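Local coordinates for Two-component system response regulator/GGDEF domain protein (Aeromonas salmonicida, PDB 3LUF) that probably makes the second messenger cyclic di-GMP from GTP as a whole protein, the piece here being its two tandem magnesium-bound receiver domains, at residues Q5-V10 with V51-L56; V10-T15 with L56-A61; I79-I84 with L98-K103. One frame throughout, in Å; residues are numbered along the deposited sequence. Where two conformers were deposited one is given.

Interaction 1. Residues Q5-V10 with V51-L56; sequences QKILIV and VALVDL. With MG (magnesium ion), chain G.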
ATOM      1  N   GLN B   5      -2.254  17.902  20.738  1.00 20.01           N
ATOM      2  CA  GLN B   5      -3.189  16.780  20.720  1.00 19.79           C
ATOM      3  C   GLN B   5      -4.630  17.263  20.627  1.00 17.83           C
ATOM      4  O   GLN B   5      -5.536  16.590  21.086  1.00 18.37           O
ATOM      5  CB  GLN B   5      -2.980  15.909  21.958  1.00 20.05           C
ATOM      6  CG  GLN B   5      -3.727  14.575  21.947  1.00 22.97           C
ATOM      7  CD  GLN B   5      -3.491  13.773  23.200  1.00 26.70           C
ATOM      8  OE1 GLN B   5      -4.366  13.019  23.644  1.00 27.83           O
ATOM      9  NE2 GLN B   5      -2.301  13.921  23.781  1.00 23.66           N
ATOM     10  N   LYS B   6      -4.820  18.460  20.086  1.00 17.47           N
ATOM     11  CA  LYS B   6      -6.172  19.013  19.947  1.00 16.46           C
ATOM     12  C   LYS B   6      -6.478  19.310  18.476  1.00 13.64           C
ATOM     13  O   LYS B   6      -5.572  19.651  17.707  1.00 13.55           O
ATOM     14  CB  LYS B   6      -6.309  20.284  20.792  1.00 18.11           C
ATOM     15  CG  LYS B   6      -7.757  20.658  21.070  1.00 22.54           C
ATOM     16  CD  LYS B   6      -7.958  21.267  22.447  1.00 27.24           C
ATOM     17  CE  LYS B   6      -7.009  22.413  22.699  1.00 30.99           C
ATOM     18  NZ  LYS B   6      -7.589  23.216  23.799  1.00 34.41           N
ATOM     19  N   ILE B   7      -7.735  19.140  18.063  0.70 12.80           N
ATOM     20  CA  ILE B   7      -8.119  19.615  16.714  0.70 12.19           C
ATOM     21  C   ILE B   7      -9.253  20.622  16.802  0.70 11.35           C
ATOM     22  O   ILE B   7      -9.982  20.653  17.787  0.70 11.86           O
ATOM     23  CB  ILE B   7      -8.494  18.488  15.702  0.70 12.66           C
ATOM     24  CG1 ILE B   7      -9.735  17.736  16.168  0.70 14.14           C
ATOM     25  CG2 ILE B   7      -7.289  17.535  15.467  0.70 13.90           C
ATOM     26  CD1 ILE B   7     -10.616  17.301  15.069  0.70 19.57           C
ATOM     27  N   LEU B   8      -9.349  21.449  15.772  1.00 10.93           N
ATOM     28  CA  LEU B   8     -10.365  22.497  15.683  1.00  9.98           C
ATOM     29  C   LEU B   8     -11.282  22.116  14.515  1.00 10.05           C
ATOM     30  O   LEU B   8     -10.817  21.783  13.424  1.00 10.39           O
ATOM     31  CB  LEU B   8      -9.670  23.836  15.372  1.00 10.87           C
ATOM     32  CG  LEU B   8     -10.665  25.004  15.114  1.00 10.23           C
ATOM     33  CD1 LEU B   8     -11.427  25.255  16.394  1.00 11.88           C
ATOM     34  CD2 LEU B   8      -9.930  26.273  14.640  1.00 13.23           C
ATOM     35  N   ILE B   9     -12.580  22.230  14.750  1.00  9.60           N
ATOM     36  CA  ILE B   9     -13.590  22.012  13.707  1.00  9.51           C
ATOM     37  C   ILE B   9     -14.404  23.285  13.619  1.00 10.00           C
ATOM     38  O   ILE B   9     -14.906  23.759  14.640  1.00 10.24           O
ATOM     39  CB  ILE B   9     -14.516  20.800  14.053  1.00  9.28           C
ATOM     40  CG1 ILE B   9     -13.690  19.512  14.153  1.00  9.71           C
ATOM     41  CG2 ILE B   9     -15.588  20.606  12.946  1.00  9.29           C
ATOM     42  CD1 ILE B   9     -14.534  18.320  14.657  1.00  9.27           C
ATOM     43  N   VAL B  10     -14.496  23.859  12.427  1.00  9.21           N
ATOM     44  CA  VAL B  10     -15.399  25.011  12.234  1.00 10.05           C
ATOM     45  C   VAL B  10     -16.343  24.646  11.093  1.00 10.18           C
ATOM     46  O   VAL B  10     -15.936  24.562   9.928  1.00  9.31           O
ATOM     47  CB  VAL B  10     -14.613  26.310  11.909  1.00 10.86           C
ATOM     48  CG1 VAL B  10     -15.554  27.506  11.971  1.00 10.86           C
ATOM     49  CG2 VAL B  10     -13.406  26.491  12.868  1.00 11.96           C
ATOM     50  N   VAL B  51      -4.419  20.476  13.687  1.00 11.72           N
ATOM     51  CA  VAL B  51      -5.010  20.815  12.391  1.00 10.71           C
ATOM     52  C   VAL B  51      -6.395  21.344  12.675  1.00 10.39           C
ATOM     53  O   VAL B  51      -6.974  21.065  13.730  1.00 10.18           O
ATOM     54  CB  VAL B  51      -5.115  19.525  11.515  1.00 11.16           C
ATOM     55  CG1 VAL B  51      -6.051  18.523  12.205  1.00 12.02           C
ATOM     56  CG2 VAL B  51      -5.479  19.818  10.026  1.00 11.38           C
ATOM     57  N   ALA B  52      -6.918  22.107  11.721  1.00 10.38           N
ATOM     58  CA  ALA B  52      -8.317  22.555  11.762  1.00 10.31           C
ATOM     59  C   ALA B  52      -9.067  21.979  10.570  1.00  9.57           C
ATOM     60  O   ALA B  52      -8.549  22.009   9.466  1.00 11.57           O
ATOM     61  CB  ALA B  52      -8.349  24.089  11.691  1.00 10.63           C
ATOM     62  N   LEU B  53     -10.295  21.486  10.792  1.00  9.29           N
ATOM     63  CA  LEU B  53     -11.161  21.061   9.676  1.00  9.46           C
ATOM     64  C   LEU B  53     -12.102  22.230   9.461  1.00  9.27           C
ATOM     65  O   LEU B  53     -12.815  22.605  10.389  1.00 11.15           O
ATOM     66  CB  LEU B  53     -11.967  19.834  10.055  1.00  9.53           C
ATOM     67  CG  LEU B  53     -11.069  18.648  10.448  1.00  8.87           C
ATOM     68  CD1 LEU B  53     -11.978  17.457  10.802  1.00  9.32           C
ATOM     69  CD2 LEU B  53     -10.135  18.290   9.313  1.00 13.35           C
ATOM     70  N   VAL B  54     -12.032  22.824   8.285  1.00  9.52           N
ATOM     71  CA  VAL B  54     -12.638  24.132   8.021  1.00  9.83           C
ATOM     72  C   VAL B  54     -13.646  24.074   6.882  1.00 10.13           C
ATOM     73  O   VAL B  54     -13.281  23.804   5.718  1.00 10.00           O
ATOM     74  CB  VAL B  54     -11.553  25.219   7.730  1.00 10.05           C
ATOM     75  CG1 VAL B  54     -12.206  26.641   7.544  1.00 10.20           C
ATOM     76  CG2 VAL B  54     -10.515  25.268   8.872  1.00  9.41           C
ATOM     77  N   ASP B  55     -14.909  24.403   7.217  1.00 10.49           N
ATOM     78  CA  ASP B  55     -15.979  24.588   6.235  1.00 11.41           C
ATOM     79  C   ASP B  55     -15.793  25.890   5.409  1.00 11.78           C
ATOM     80  O   ASP B  55     -15.350  26.931   5.943  1.00 11.74           O
ATOM     81  CB  ASP B  55     -17.314  24.585   6.982  1.00 11.70           C
ATOM     82  CG  ASP B  55     -18.530  24.759   6.074  1.00 14.13           C
ATOM     83  OD1 ASP B  55     -18.568  24.287   4.914  1.00 13.31           O
ATOM     84  OD2 ASP B  55     -19.481  25.357   6.569  1.00 12.78           O
ATOM     85  N   LEU B  56     -16.097  25.805   4.105  1.00 12.61           N
ATOM     86  CA  LEU B  56     -16.057  26.990   3.238  1.00 12.54           C
ATOM     87  C   LEU B  56     -17.350  27.799   3.307  1.00 12.86           C
ATOM     88  O   LEU B  56     -17.357  28.970   2.920  1.00 12.59           O
ATOM     89  CB  LEU B  56     -15.722  26.630   1.781  1.00 14.38           C
ATOM     90  CG  LEU B  56     -14.545  25.672   1.547  1.00 13.41           C
ATOM     91  CD1 LEU B  56     -14.450  25.308   0.077  1.00 16.29           C
ATOM     92  CD2 LEU B  56     -13.248  26.319   2.013  1.00 14.57           C
TER
HETATM   93 MG    MG G 301     -21.420  25.710   5.961  1.00 10.95          MG
HETATM   94  O   HOH W   1     -23.445  26.217   5.604  1.00 13.39           O
HETATM   95  O   HOH W   2     -21.803  23.694   5.822  1.00 13.98           O
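Leu8 and Ala52 are paired on neighbouring parallel strands and project from the same face of the sheet, their CB atoms 3.9 Å apart. Leu8 CG stands anti to its backbone N (chi1 174°), and the CD2 branch beyond it also reaches the methyl of Ala52. Val10 and Val54 project from this face too, two residues further along each strand, but add little direct side-chain contact. On the other face Ile9 pairs with Leu53: the CG1 methylene of Ile9 lies 4.3 Å from Leu53 CD1, a loose apolar contact. Between the backbones, Ala52 CA makes a CA-H...O contact of 3.1 Å with Leu8 O. The same carbonyl takes the N-H of Leu53 at 2.7 Å from Leu53 N to Leu8 O. Val10 then uses both its backbone groups, donating from N to Leu53 O at 2.9 Å and accepting on O from Asp55 N, again at 2.9 Å. Beyond this bond the Asp55 side chain turns to the metal. Its CG is anti to the backbone N (chi1 -180°), and OD2 binds the magnesium ion at 2.1 Å while OD1 is left to form a salt bridge with Lys103. Ile9 and Leu53 are covered by helix 14-27, whereas Leu8 and Val54 pack on helix 65-72, so the paired strands are sandwiched between helices. The arrangement is that of the central parallel sheet of a CheY-like receiver domain, where the C-terminal side of the sheet carries the acidic pocket and Asp55, the predicted phosphorylation site, which carries no phosphate here.

Interaction 2. Residues V10-T15 with L56-A61; sequences VEDSMT and LTLPDA. With MG (magnesium ion), chain G.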
ATOM      1  N   VAL B  10     -14.496  23.859  12.427  1.00  9.21           N
ATOM      2  CA  VAL B  10     -15.399  25.011  12.234  1.00 10.05           C
ATOM      3  C   VAL B  10     -16.343  24.646  11.093  1.00 10.18           C
ATOM      4  O   VAL B  10     -15.936  24.562   9.928  1.00  9.31           O
ATOM      5  CB  VAL B  10     -14.613  26.310  11.909  1.00 10.86           C
ATOM      6  CG1 VAL B  10     -15.554  27.506  11.971  1.00 10.86           C
ATOM      7  CG2 VAL B  10     -13.406  26.491  12.868  1.00 11.96           C
ATOM      8  N   GLU B  11     -17.591  24.384  11.458  1.00  9.74           N
ATOM      9  CA  GLU B  11     -18.580  23.828  10.540  1.00 10.37           C
ATOM     10  C   GLU B  11     -19.979  24.164  11.062  1.00  9.80           C
ATOM     11  O   GLU B  11     -20.326  23.831  12.194  1.00 10.32           O
ATOM     12  CB  GLU B  11     -18.407  22.288  10.488  1.00 10.78           C
ATOM     13  CG  GLU B  11     -19.584  21.544   9.795  1.00  8.76           C
ATOM     14  CD  GLU B  11     -19.786  21.954   8.332  1.00 11.11           C
ATOM     15  OE1 GLU B  11     -18.949  21.594   7.498  1.00 13.55           O
ATOM     16  OE2 GLU B  11     -20.847  22.555   8.012  1.00 11.73           O
ATOM     17  N   ASP B  12     -20.777  24.866  10.253  1.00  9.69           N
ATOM     18  CA  ASP B  12     -22.085  25.277  10.735  1.00 10.07           C
ATOM     19  C   ASP B  12     -23.181  24.229  10.557  1.00 10.37           C
ATOM     20  O   ASP B  12     -24.236  24.378  11.142  1.00 12.56           O
ATOM     21  CB  ASP B  12     -22.539  26.634  10.132  1.00  9.64           C
ATOM     22  CG  ASP B  12     -22.650  26.602   8.605  1.00 11.35           C
ATOM     23  OD1 ASP B  12     -21.842  25.916   7.957  1.00 11.75           O
ATOM     24  OD2 ASP B  12     -23.524  27.307   8.019  1.00 13.37           O
ATOM     25  N   SER B  13     -22.962  23.189   9.762  1.00  9.98           N
ATOM     26  CA  SER B  13     -23.989  22.131   9.679  1.00 10.68           C
ATOM     27  C   SER B  13     -24.027  21.392  11.001  1.00 11.38           C
ATOM     28  O   SER B  13     -23.022  20.749  11.375  1.00 11.90           O
ATOM     29  CB  SER B  13     -23.675  21.142   8.560  1.00 10.48           C
ATOM     30  OG  SER B  13     -24.587  20.036   8.631  1.00 11.96           O
HETATM   31  N   MSE B  14     -25.168  21.440  11.708  1.00 11.86           N
HETATM   32  CA  MSE B  14     -25.287  20.711  12.957  1.00 12.36           C
HETATM   33  C   MSE B  14     -25.025  19.215  12.706  1.00 12.22           C
HETATM   34  O   MSE B  14     -24.303  18.581  13.447  1.00 12.65           O
HETATM   35  CB  MSE B  14     -26.673  20.882  13.584  1.00 13.39           C
HETATM   36  CG  MSE B  14     -26.686  20.425  15.039  1.00 21.20           C
HETATM   37 SE   MSE B  14     -28.506  20.441  15.675  1.00 37.26          SE
HETATM   38  CE  MSE B  14     -29.168  18.814  14.830  1.00 32.57           C
ATOM     39  N   THR B  15     -25.606  18.675  11.638  1.00 11.56           N
ATOM     40  CA  THR B  15     -25.450  17.251  11.332  1.00 12.86           C
ATOM     41  C   THR B  15     -23.986  16.866  11.102  1.00 12.51           C
ATOM     42  O   THR B  15     -23.478  15.863  11.657  1.00 12.48           O
ATOM     43  CB  THR B  15     -26.268  16.934  10.063  1.00 14.06           C
ATOM     44  OG1 THR B  15     -27.653  17.144  10.371  1.00 18.66           O
ATOM     45  CG2 THR B  15     -26.070  15.484   9.620  1.00 14.93           C
ATOM     46  N   LEU B  56     -16.097  25.805   4.105  1.00 12.61           N
ATOM     47  CA  LEU B  56     -16.057  26.990   3.238  1.00 12.54           C
ATOM     48  C   LEU B  56     -17.350  27.799   3.307  1.00 12.86           C
ATOM     49  O   LEU B  56     -17.357  28.970   2.920  1.00 12.59           O
ATOM     50  CB  LEU B  56     -15.722  26.630   1.781  1.00 14.38           C
ATOM     51  CG  LEU B  56     -14.545  25.672   1.547  1.00 13.41           C
ATOM     52  CD1 LEU B  56     -14.450  25.308   0.077  1.00 16.29           C
ATOM     53  CD2 LEU B  56     -13.248  26.319   2.013  1.00 14.57           C
ATOM     54  N   THR B  57     -18.436  27.199   3.798  1.00 12.17           N
ATOM     55  CA  THR B  57     -19.695  27.920   3.841  1.00 12.59           C
ATOM     56  C   THR B  57     -20.068  28.308   5.274  1.00 12.29           C
ATOM     57  O   THR B  57     -20.979  27.724   5.867  1.00 12.82           O
ATOM     58  CB  THR B  57     -20.831  27.093   3.210  1.00 12.64           C
ATOM     59  OG1 THR B  57     -20.986  25.848   3.938  1.00 13.23           O
ATOM     60  CG2 THR B  57     -20.535  26.832   1.763  1.00 12.17           C
ATOM     61  N   LEU B  58     -19.368  29.276   5.856  1.00 11.08           N
ATOM     62  CA  LEU B  58     -19.638  29.607   7.261  1.00 11.21           C
ATOM     63  C   LEU B  58     -20.493  30.863   7.332  1.00 12.23           C
ATOM     64  O   LEU B  58     -20.452  31.681   6.414  1.00 11.85           O
ATOM     65  CB  LEU B  58     -18.325  29.805   8.032  1.00 11.20           C
ATOM     66  CG  LEU B  58     -17.606  28.467   8.289  1.00 10.22           C
ATOM     67  CD1 LEU B  58     -16.149  28.775   8.748  1.00 12.18           C
ATOM     68  CD2 LEU B  58     -18.383  27.560   9.264  1.00  7.94           C
ATOM     69  N   PRO B  59     -21.268  31.033   8.419  1.00 12.28           N
ATOM     70  CA  PRO B  59     -22.163  32.205   8.455  1.00 13.35           C
ATOM     71  C   PRO B  59     -21.398  33.515   8.381  1.00 14.23           C
ATOM     72  O   PRO B  59     -21.865  34.484   7.788  1.00 15.59           O
ATOM     73  CB  PRO B  59     -22.806  32.106   9.818  1.00 13.10           C
ATOM     74  CG  PRO B  59     -22.831  30.677  10.156  1.00 13.71           C
ATOM     75  CD  PRO B  59     -21.555  30.076   9.507  1.00 13.92           C
ATOM     76  N   ASP B  60     -20.233  33.546   9.008  1.00 13.78           N
ATOM     77  CA  ASP B  60     -19.365  34.731   8.998  1.00 14.17           C
ATOM     78  C   ASP B  60     -18.139  34.561   8.059  1.00 13.90           C
ATOM     79  O   ASP B  60     -17.172  35.375   8.062  1.00 14.31           O
ATOM     80  CB  ASP B  60     -18.976  35.113  10.432  1.00 13.22           C
ATOM     81  CG  ASP B  60     -18.332  33.966  11.204  1.00 15.60           C
ATOM     82  OD1 ASP B  60     -18.257  32.836  10.659  1.00 12.72           O
ATOM     83  OD2 ASP B  60     -17.955  34.195  12.389  1.00 13.73           O
ATOM     84  N   ALA B  61     -18.227  33.571   7.182  1.00 12.77           N
ATOM     85  CA  ALA B  61     -17.217  33.363   6.140  1.00 12.80           C
ATOM     86  C   ALA B  61     -17.807  32.444   5.084  1.00 13.93           C
ATOM     87  O   ALA B  61     -17.444  31.285   4.997  1.00 13.60           O
ATOM     88  CB  ALA B  61     -15.890  32.811   6.733  1.00 13.48           C
TER
HETATM   89 MG    MG G 301     -21.420  25.710   5.961  1.00 10.95          MG
HETATM   90  O   HOH W   2     -21.803  23.694   5.822  1.00 13.98           O
HETATM   91  O   HOH W   1     -23.445  26.217   5.604  1.00 13.39           O
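The carboxylate of Asp12 meets Thr57 through the magnesium ion, and each of its oxygens has a task. OD1 binds the metal at 2.1 Å, and OD2 accepts a hydrogen bond from metal-bound water 1 at 2.7 Å, an arrangement that would hold the flat group against rotation. Pro59 lies beside the stem of this group, with its ring atom CD 3.6 Å from Asp12 CB. The second carboxylate, of Glu11, stays outside the first shell: its OE2 takes water 2 at 2.6 Å and, on the anti lone pair, the backbone N-H of Ser13 at 2.8 Å from Ser13 N, while OE1 goes to Lys103 in a salt bridge. Thr57 grips the ion twice, through backbone O and through OG1, the latter at 2.1 Å; its chi1 of 60° sets OG1 between backbone N and carbonyl carbon, from where it joins backbone O on the ion. Asp12 OD1 and Thr57 O are 2.9 Å apart as neighbouring ligands, not as a hydrogen-bonded pair. Asp55 OD2 and waters 1 and 2 complete octahedral coordination, with OG1 of Thr57 across the ion from OD1 of Asp12. Beside the site, Val10 and Leu58 cross at about a right angle, Leu58 CD1 touching Val10 CG1 at 3.5 Å, and Leu58 CD2 lies against the backbone N of Asp12. Leu58 opens a type I turn that ends at Ala61, and Asp60 ties it to the backbone of Leu38 and Glu39. Here, then, the two loops are joined chiefly by coordination: the ion would offset the repulsion of the clustered acids, while two waters link it to a second-shell oxygen, Glu11 OE2, and back to Asp12, as expected of a magnesium-loaded receiver phosphorylation pocket.

Interaction 3. Residues I79-I84 with L98-K103; sequences ILTADI and LDYVMK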
ATOM      1  N   ILE B  79      -9.639  21.410   4.318  1.00 11.32           N
ATOM      2  CA  ILE B  79     -10.954  21.940   3.940  1.00 11.06           C
ATOM      3  C   ILE B  79     -12.036  20.869   3.969  1.00 12.12           C
ATOM      4  O   ILE B  79     -11.795  19.746   3.544  1.00 12.21           O
ATOM      5  CB  ILE B  79     -10.851  22.632   2.544  1.00 12.22           C
ATOM      6  CG1 ILE B  79     -10.141  24.004   2.717  1.00 12.51           C
ATOM      7  CG2 ILE B  79     -12.226  22.720   1.813  1.00 15.05           C
ATOM      8  CD1 ILE B  79      -9.816  24.683   1.388  1.00 15.55           C
ATOM      9  N   LEU B  80     -13.231  21.229   4.458  1.00 11.75           N
ATOM     10  CA  LEU B  80     -14.418  20.384   4.334  1.00 11.60           C
ATOM     11  C   LEU B  80     -15.237  20.931   3.189  1.00 13.01           C
ATOM     12  O   LEU B  80     -15.604  22.103   3.207  1.00 12.70           O
ATOM     13  CB  LEU B  80     -15.283  20.432   5.601  1.00 12.16           C
ATOM     14  CG  LEU B  80     -14.657  20.026   6.944  1.00 12.08           C
ATOM     15  CD1 LEU B  80     -15.574  20.453   8.107  1.00 11.65           C
ATOM     16  CD2 LEU B  80     -14.481  18.531   6.991  1.00 14.33           C
ATOM     17  N   THR B  81     -15.509  20.073   2.203  1.00 13.47           N
ATOM     18  CA  THR B  81     -16.150  20.518   0.949  1.00 14.88           C
ATOM     19  C   THR B  81     -17.234  19.546   0.478  1.00 15.53           C
ATOM     20  O   THR B  81     -17.067  18.347   0.532  1.00 13.93           O
ATOM     21  CB  THR B  81     -15.118  20.806  -0.154  1.00 14.81           C
ATOM     22  OG1 THR B  81     -15.781  21.344  -1.311  1.00 17.49           O
ATOM     23  CG2 THR B  81     -14.303  19.573  -0.535  1.00 15.40           C
ATOM     24  N   ALA B  82     -18.359  20.092   0.038  1.00 18.63           N
ATOM     25  CA  ALA B  82     -19.452  19.238  -0.449  1.00 22.16           C
ATOM     26  C   ALA B  82     -19.225  18.799  -1.896  1.00 24.74           C
ATOM     27  O   ALA B  82     -19.831  17.804  -2.374  1.00 25.58           O
ATOM     28  CB  ALA B  82     -20.821  19.944  -0.263  1.00 22.24           C
ATOM     29  N   ASP B  83     -18.334  19.517  -2.577  1.00 26.45           N
ATOM     30  CA  ASP B  83     -17.981  19.213  -3.961  1.00 29.40           C
ATOM     31  C   ASP B  83     -16.536  19.588  -4.286  1.00 30.13           C
ATOM     32  O   ASP B  83     -15.876  20.288  -3.517  1.00 30.56           O
ATOM     33  CB  ASP B  83     -18.945  19.918  -4.919  1.00 30.41           C
ATOM     34  CG  ASP B  83     -18.948  21.413  -4.743  1.00 33.37           C
ATOM     35  OD1 ASP B  83     -17.850  22.016  -4.732  1.00 37.42           O
ATOM     36  OD2 ASP B  83     -20.051  21.985  -4.617  1.00 38.16           O
ATOM     37  N   ILE B  84     -16.064  19.133  -5.447  1.00 30.73           N
ATOM     38  CA  ILE B  84     -14.680  19.316  -5.863  1.00 31.05           C
ATOM     39  C   ILE B  84     -14.596  19.547  -7.387  1.00 31.96           C
ATOM     40  O   ILE B  84     -15.446  19.077  -8.144  1.00 32.34           O
ATOM     41  CB  ILE B  84     -13.796  18.098  -5.420  1.00 31.34           C
ATOM     42  CG1 ILE B  84     -12.286  18.395  -5.529  1.00 31.08           C
ATOM     43  CG2 ILE B  84     -14.182  16.813  -6.183  1.00 30.62           C
ATOM     44  CD1 ILE B  84     -11.793  19.606  -4.727  1.00 33.12           C
ATOM     45  N   LEU B  98      -3.612  21.805   3.575  1.00 14.48           N
ATOM     46  CA  LEU B  98      -3.002  20.489   3.717  1.00 14.99           C
ATOM     47  C   LEU B  98      -3.652  19.442   2.814  1.00 14.97           C
ATOM     48  O   LEU B  98      -2.949  18.676   2.123  1.00 14.54           O
ATOM     49  CB  LEU B  98      -3.175  20.061   5.169  1.00 15.85           C
ATOM     50  CG  LEU B  98      -2.349  18.992   5.836  1.00 20.51           C
ATOM     51  CD1 LEU B  98      -2.389  19.223   7.346  1.00 21.34           C
ATOM     52  CD2 LEU B  98      -2.875  17.601   5.488  1.00 24.66           C
ATOM     53  N   ASP B  99      -4.987  19.381   2.861  1.00 14.17           N
ATOM     54  CA  ASP B  99      -5.763  18.366   2.156  1.00 14.07           C
ATOM     55  C   ASP B  99      -7.221  18.829   2.200  1.00 14.49           C
ATOM     56  O   ASP B  99      -7.518  19.883   2.768  1.00 13.59           O
ATOM     57  CB  ASP B  99      -5.551  17.008   2.859  1.00 14.04           C
ATOM     58  CG  ASP B  99      -5.959  15.803   2.007  1.00 15.31           C
ATOM     59  OD1 ASP B  99      -6.383  15.975   0.834  1.00 16.43           O
ATOM     60  OD2 ASP B  99      -5.831  14.662   2.528  1.00 20.20           O
ATOM     61  N   TYR B 100      -8.119  18.075   1.576  1.00 13.92           N
ATOM     62  CA  TYR B 100      -9.544  18.326   1.748  1.00 14.70           C
ATOM     63  C   TYR B 100     -10.276  17.027   2.032  1.00 13.85           C
ATOM     64  O   TYR B 100      -9.776  15.937   1.733  1.00 13.44           O
ATOM     65  CB  TYR B 100     -10.165  19.033   0.528  1.00 15.16           C
ATOM     66  CG  TYR B 100     -10.079  18.232  -0.743  1.00 18.16           C
ATOM     67  CD1 TYR B 100     -11.166  17.480  -1.197  1.00 18.65           C
ATOM     68  CD2 TYR B 100      -8.890  18.216  -1.491  1.00 22.31           C
ATOM     69  CE1 TYR B 100     -11.068  16.749  -2.376  1.00 23.24           C
ATOM     70  CE2 TYR B 100      -8.789  17.483  -2.656  1.00 24.10           C
ATOM     71  CZ  TYR B 100      -9.865  16.754  -3.088  1.00 24.90           C
ATOM     72  OH  TYR B 100      -9.729  16.032  -4.251  1.00 28.51           O
ATOM     73  N   VAL B 101     -11.464  17.169   2.610  1.00 13.11           N
ATOM     74  CA  VAL B 101     -12.323  16.051   2.970  1.00 13.11           C
ATOM     75  C   VAL B 101     -13.651  16.292   2.295  1.00 13.16           C
ATOM     76  O   VAL B 101     -14.209  17.393   2.379  1.00 11.62           O
ATOM     77  CB  VAL B 101     -12.529  15.964   4.503  1.00 11.99           C
ATOM     78  CG1 VAL B 101     -13.549  14.888   4.883  1.00 13.93           C
ATOM     79  CG2 VAL B 101     -11.206  15.651   5.183  1.00 14.97           C
HETATM   80  N   MSE B 102     -14.148  15.288   1.579  1.00 13.27           N
HETATM   81  CA  MSE B 102     -15.500  15.399   1.039  1.00 14.44           C
HETATM   82  C   MSE B 102     -16.529  15.211   2.142  1.00 14.13           C
HETATM   83  O   MSE B 102     -16.388  14.283   2.964  1.00 14.88           O
HETATM   84  CB  MSE B 102     -15.721  14.345  -0.057  1.00 15.03           C
HETATM   85  CG  MSE B 102     -14.789  14.470  -1.239  1.00 18.38           C
HETATM   86 SE   MSE B 102     -14.918  16.174  -2.221  1.00 26.59          SE
HETATM   87  CE  MSE B 102     -16.801  16.348  -2.535  1.00 24.78           C
ATOM     88  N   LYS B 103     -17.557  16.071   2.176  1.00 13.70           N
ATOM     89  CA  LYS B 103     -18.593  15.956   3.210  1.00 14.63           C
ATOM     90  C   LYS B 103     -19.984  15.714   2.647  1.00 15.79           C
ATOM     91  O   LYS B 103     -20.977  16.087   3.267  1.00 16.75           O
ATOM     92  CB  LYS B 103     -18.577  17.129   4.213  1.00 14.61           C
ATOM     93  CG  LYS B 103     -18.695  18.486   3.562  1.00 13.88           C
ATOM     94  CD  LYS B 103     -18.987  19.563   4.592  1.00 14.26           C
ATOM     95  CE  LYS B 103     -19.068  20.939   3.902  1.00 14.64           C
ATOM     96  NZ  LYS B 103     -19.758  21.883   4.847  1.00 11.73           N
TER
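Ile84 and Tyr100 are brought together by their first torsions: CG of Tyr100 lies between its backbone N and carbonyl carbon (chi1 62°), while CG1 of Ile84 is anti to its N (chi1 -166°). The two side chains cross at about a right angle, and Ile84 CD1 sits over one face of the ring, 4.0 Å from its centroid, in a CH-pi contact offset toward the rim. Selenomethionine Met102, bent at chi2 and chi3, folds back over the loop; its SE lies 3.8 Å from Thr81 CG2, and CE is 3.4 Å from both Ala82 O and Asp83 CA. The chain of Lys103, extended beyond CG, passes the backbone of Thr81 and then Leu80, with CD 3.9 Å from Leu80 CB, and carries NZ to salt bridges with Asp55 and Glu11. The parallel strands themselves are joined by backbone bonds, including Val101 N to Ile79 O at 2.8 Å and Thr81 N to Val101 O at 3.0 Å. The two strands belong to one beta-alpha-beta unit whose connecting helix, 86-94, covers Ile79, Thr81 and Ile84 with Trp92. Helix 106-122 packs against the other face, at Val101. Lys219 of the second subunit adds a cation-pi contact to Tyr100 and a salt bridge to Asp99, which places edge strand 99-102 at the subunit interface.

In the fold
Interactions 1 and 3 are buried strand pairings of one parallel sheet, linked where strands 49-55 and 77-81 lie side by side; interaction 2 is the partly buried meeting of two loops at the C-terminal side of the sheet. The side chains of interaction 1 are almost wholly aliphatic and turn polar at the last residues, where it shares Val10, Leu56, the magnesium ion and two waters with interaction 2. Interaction 2 replaces backbone pairing with metal coordination. Interaction 3 adds an aromatic ring and a basic side chain, and Lys103 is its link to the site, bridging Asp55 of interaction 1 and Glu11 of interaction 2. It alone also borders the second subunit.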